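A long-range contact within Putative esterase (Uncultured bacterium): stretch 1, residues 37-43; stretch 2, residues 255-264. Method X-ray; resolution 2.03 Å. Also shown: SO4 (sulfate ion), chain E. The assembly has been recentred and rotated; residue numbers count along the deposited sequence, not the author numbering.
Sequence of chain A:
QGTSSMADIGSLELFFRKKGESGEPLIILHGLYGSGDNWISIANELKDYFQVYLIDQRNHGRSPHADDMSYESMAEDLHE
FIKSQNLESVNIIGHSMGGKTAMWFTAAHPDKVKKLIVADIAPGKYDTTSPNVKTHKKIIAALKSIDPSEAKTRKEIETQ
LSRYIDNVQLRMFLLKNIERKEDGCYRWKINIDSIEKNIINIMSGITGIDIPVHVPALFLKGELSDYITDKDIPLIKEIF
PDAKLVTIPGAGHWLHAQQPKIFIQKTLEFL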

# COMPACT_ATOMS: atom_id res chain seq x y z
N ASP A 37 -7.88 -0.89 -7.12
CA ASP A 37 -8.33 -2.04 -7.90
C ASP A 37 -7.85 -3.37 -7.37
O ASP A 37 -8.51 -4.39 -7.58
CB ASP A 37 -8.01 -1.92 -9.39
CG ASP A 37 -8.93 -0.92 -10.08
OD1 ASP A 37 -9.87 -0.45 -9.44
OD2 ASP A 37 -8.68 -0.62 -11.21
N ASN A 38 -6.69 -3.40 -6.71
CA ASN A 38 -6.19 -4.68 -6.21
C ASN A 38 -6.98 -5.11 -4.95
O ASN A 38 -6.80 -6.21 -4.46
CB ASN A 38 -4.68 -4.63 -5.98
CG ASN A 38 -3.91 -4.34 -7.27
OD1 ASN A 38 -4.14 -4.97 -8.29
ND2 ASN A 38 -3.01 -3.39 -7.24
N TRP A 39 -7.85 -4.23 -4.42
CA TRP A 39 -8.57 -4.49 -3.18
C TRP A 39 -10.06 -4.78 -3.46
O TRP A 39 -10.84 -4.89 -2.53
CB TRP A 39 -8.31 -3.35 -2.14
CG TRP A 39 -6.89 -3.42 -1.65
CD1 TRP A 39 -5.78 -2.94 -2.29
CD2 TRP A 39 -6.41 -4.18 -0.53
NE1 TRP A 39 -4.65 -3.27 -1.59
CE2 TRP A 39 -5.00 -4.03 -0.50
CE3 TRP A 39 -7.02 -4.88 0.52
CZ2 TRP A 39 -4.20 -4.66 0.46
CZ3 TRP A 39 -6.23 -5.45 1.49
CH2 TRP A 39 -4.84 -5.34 1.47
N ILE A 40 -10.44 -4.94 -4.74
CA ILE A 40 -11.84 -5.09 -5.16
C ILE A 40 -12.47 -6.30 -4.46
O ILE A 40 -13.53 -6.22 -3.87
CB ILE A 40 -11.97 -5.19 -6.71
CG1 ILE A 40 -11.86 -3.81 -7.37
CG2 ILE A 40 -13.24 -5.93 -7.17
CD1 ILE A 40 -11.55 -3.85 -8.85
N SER A 41 -11.80 -7.43 -4.53
CA SER A 41 -12.31 -8.69 -4.03
C SER A 41 -12.42 -8.67 -2.50
O SER A 41 -13.38 -9.23 -1.98
CB SER A 41 -11.42 -9.79 -4.56
OG SER A 41 -11.72 -11.04 -3.96
N ILE A 42 -11.48 -8.04 -1.78
CA ILE A 42 -11.56 -7.93 -0.32
C ILE A 42 -12.65 -6.94 0.12
O ILE A 42 -13.43 -7.23 1.03
CB ILE A 42 -10.17 -7.75 0.33
CG1 ILE A 42 -9.49 -9.10 0.43
CG2 ILE A 42 -10.23 -7.01 1.70
CD1 ILE A 42 -8.02 -9.03 0.29
N ALA A 43 -12.78 -5.82 -0.61
CA ALA A 43 -13.78 -4.80 -0.33
C ALA A 43 -15.17 -5.34 -0.63
O ALA A 43 -16.17 -4.73 -0.22
CB ALA A 43 -13.56 -3.61 -1.21
N LEU A 255 -0.23 -10.89 0.73
CA LEU A 255 -0.99 -11.89 1.46
C LEU A 255 -2.51 -11.77 1.21
O LEU A 255 -3.25 -12.75 1.33
CB LEU A 255 -0.60 -11.85 2.95
CG LEU A 255 -1.02 -10.63 3.77
CD1 LEU A 255 -0.52 -10.80 5.20
CD2 LEU A 255 -0.51 -9.31 3.19
N HIS A 256 -2.98 -10.59 0.82
CA HIS A 256 -4.41 -10.41 0.64
C HIS A 256 -4.87 -10.91 -0.74
O HIS A 256 -6.06 -11.12 -0.95
CB HIS A 256 -4.77 -8.94 0.70
CG HIS A 256 -3.97 -8.14 -0.28
ND1 HIS A 256 -2.58 -7.98 -0.16
CD2 HIS A 256 -4.35 -7.47 -1.39
CE1 HIS A 256 -2.16 -7.21 -1.15
NE2 HIS A 256 -3.22 -6.87 -1.89
N ALA A 257 -3.93 -10.98 -1.68
CA ALA A 257 -4.21 -11.49 -3.01
C ALA A 257 -4.06 -13.00 -2.99
O ALA A 257 -4.83 -13.70 -3.63
CB ALA A 257 -3.29 -10.85 -4.01
N GLN A 258 -3.09 -13.51 -2.21
CA GLN A 258 -2.77 -14.93 -2.16
C GLN A 258 -3.72 -15.70 -1.24
O GLN A 258 -4.13 -16.80 -1.58
CB GLN A 258 -1.32 -15.17 -1.76
CG GLN A 258 -0.33 -14.64 -2.80
CD GLN A 258 1.11 -14.77 -2.36
OE1 GLN A 258 1.75 -15.79 -2.59
NE2 GLN A 258 1.62 -13.74 -1.71
N GLN A 259 -4.08 -15.12 -0.08
CA GLN A 259 -4.92 -15.78 0.90
C GLN A 259 -6.07 -14.85 1.31
O GLN A 259 -6.19 -14.53 2.49
CB GLN A 259 -4.09 -16.14 2.13
CG GLN A 259 -2.97 -17.14 1.85
CD GLN A 259 -3.50 -18.53 1.59
OE1 GLN A 259 -4.56 -18.92 2.07
NE2 GLN A 259 -2.77 -19.30 0.81
N PRO A 260 -6.94 -14.39 0.38
CA PRO A 260 -7.94 -13.38 0.70
C PRO A 260 -8.94 -13.78 1.77
O PRO A 260 -9.37 -12.93 2.56
CB PRO A 260 -8.63 -13.03 -0.63
CG PRO A 260 -8.30 -14.20 -1.54
CD PRO A 260 -6.98 -14.77 -1.04
N LYS A 261 -9.29 -15.07 1.80
CA LYS A 261 -10.29 -15.58 2.72
C LYS A 261 -9.75 -15.41 4.13
O LYS A 261 -10.46 -14.94 5.01
CB LYS A 261 -10.60 -17.06 2.44
CG LYS A 261 -11.68 -17.68 3.31
CD LYS A 261 -11.82 -19.20 3.16
CE LYS A 261 -12.72 -19.87 4.19
NZ LYS A 261 -14.17 -19.61 3.95
N ILE A 262 -8.49 -15.82 4.35
CA ILE A 262 -7.91 -15.64 5.67
C ILE A 262 -7.67 -14.14 5.96
O ILE A 262 -7.71 -13.72 7.12
CB ILE A 262 -6.65 -16.51 5.84
CG1 ILE A 262 -6.92 -18.01 5.58
CG2 ILE A 262 -5.99 -16.26 7.19
CD1 ILE A 262 -5.75 -18.91 5.94
N PHE A 263 -7.51 -13.31 4.93
CA PHE A 263 -7.27 -11.89 5.16
C PHE A 263 -8.53 -11.29 5.79
O PHE A 263 -8.47 -10.57 6.78
CB PHE A 263 -6.83 -11.17 3.88
CG PHE A 263 -6.36 -9.76 4.15
CD1 PHE A 263 -7.26 -8.71 4.22
CD2 PHE A 263 -5.02 -9.49 4.34
CE1 PHE A 263 -6.83 -7.41 4.51
CE2 PHE A 263 -4.59 -8.19 4.59
CZ PHE A 263 -5.49 -7.16 4.72
N ILE A 264 -9.68 -11.65 5.23
CA ILE A 264 -10.96 -11.12 5.64
C ILE A 264 -11.30 -11.60 7.05
O ILE A 264 -11.84 -10.85 7.87
CB ILE A 264 -11.99 -11.51 4.56
CG1 ILE A 264 -11.78 -10.62 3.33
CG2 ILE A 264 -13.43 -11.41 5.05
CD1 ILE A 264 -12.20 -11.25 2.03
S SO4 E . -1.57 -3.72 -3.55
O1 SO4 E . -2.24 -2.94 -4.55
O2 SO4 E . -0.14 -3.55 -3.71
O3 SO4 E . -1.93 -3.26 -2.22
O4 SO4 E . -1.91 -5.10 -3.68

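Segments far apart in sequence often meet largely through complementary shape, one side chain serving as the bump for a hollow that several others build. The contact between residues 37-43 and 255-264 of this putative esterase is a compact example: no hydrogen bond crosses directly between the two stretches, the touching residues lie at least 214 positions apart, and 361 Å² is buried, both sides summed.

The bump is Ile42. Its CA-to-CB bond points toward the second stretch, and its side chain enters a hollow formed by His256, Pro260, Phe263 and Ile264. One helix ends at Gln258, Gln259 occupies the N-cap position of the next, and the hollow takes His256 from the first helix and Pro260, Phe263 and Ile264 from the second. The fit is tight at the His256 side, where CD1 of Ile42 lies 3.1 Å from the backbone O of His256 and 3.3 Å from its CB. Elsewhere the packing is more relaxed: CD1 of Ile42 is 4.1 Å from CB of Pro260 and 4.0 Å from CD1 of Phe263, while CG1 of Ile42 meets CD1 of Ile264 at 3.8 Å.

Beside this knob, aromatic rings do the matching. The six-membered ring of Trp39 and the ring of His256 form an offset stack, with planes only 6° apart and centroids 3.9 Å apart; Trp39 CZ2 approaches His256 CD2 to 3.4 Å. The same tryptophan turns its edge toward the face of Phe263 in an offset arrangement, the planes inclined at 67° and CZ3 of Trp39 3.6 Å from CE1 of Phe263. One indole thus offers a face to one neighbour and an edge to another.

A sulfate ion, probably from the crystallisation liquor, bridges the stretches, accepting hydrogen bonds of 2.8 Å from Asn38 ND2 to O1, Trp39 NE1 to O3 and His256 NE2 to O4.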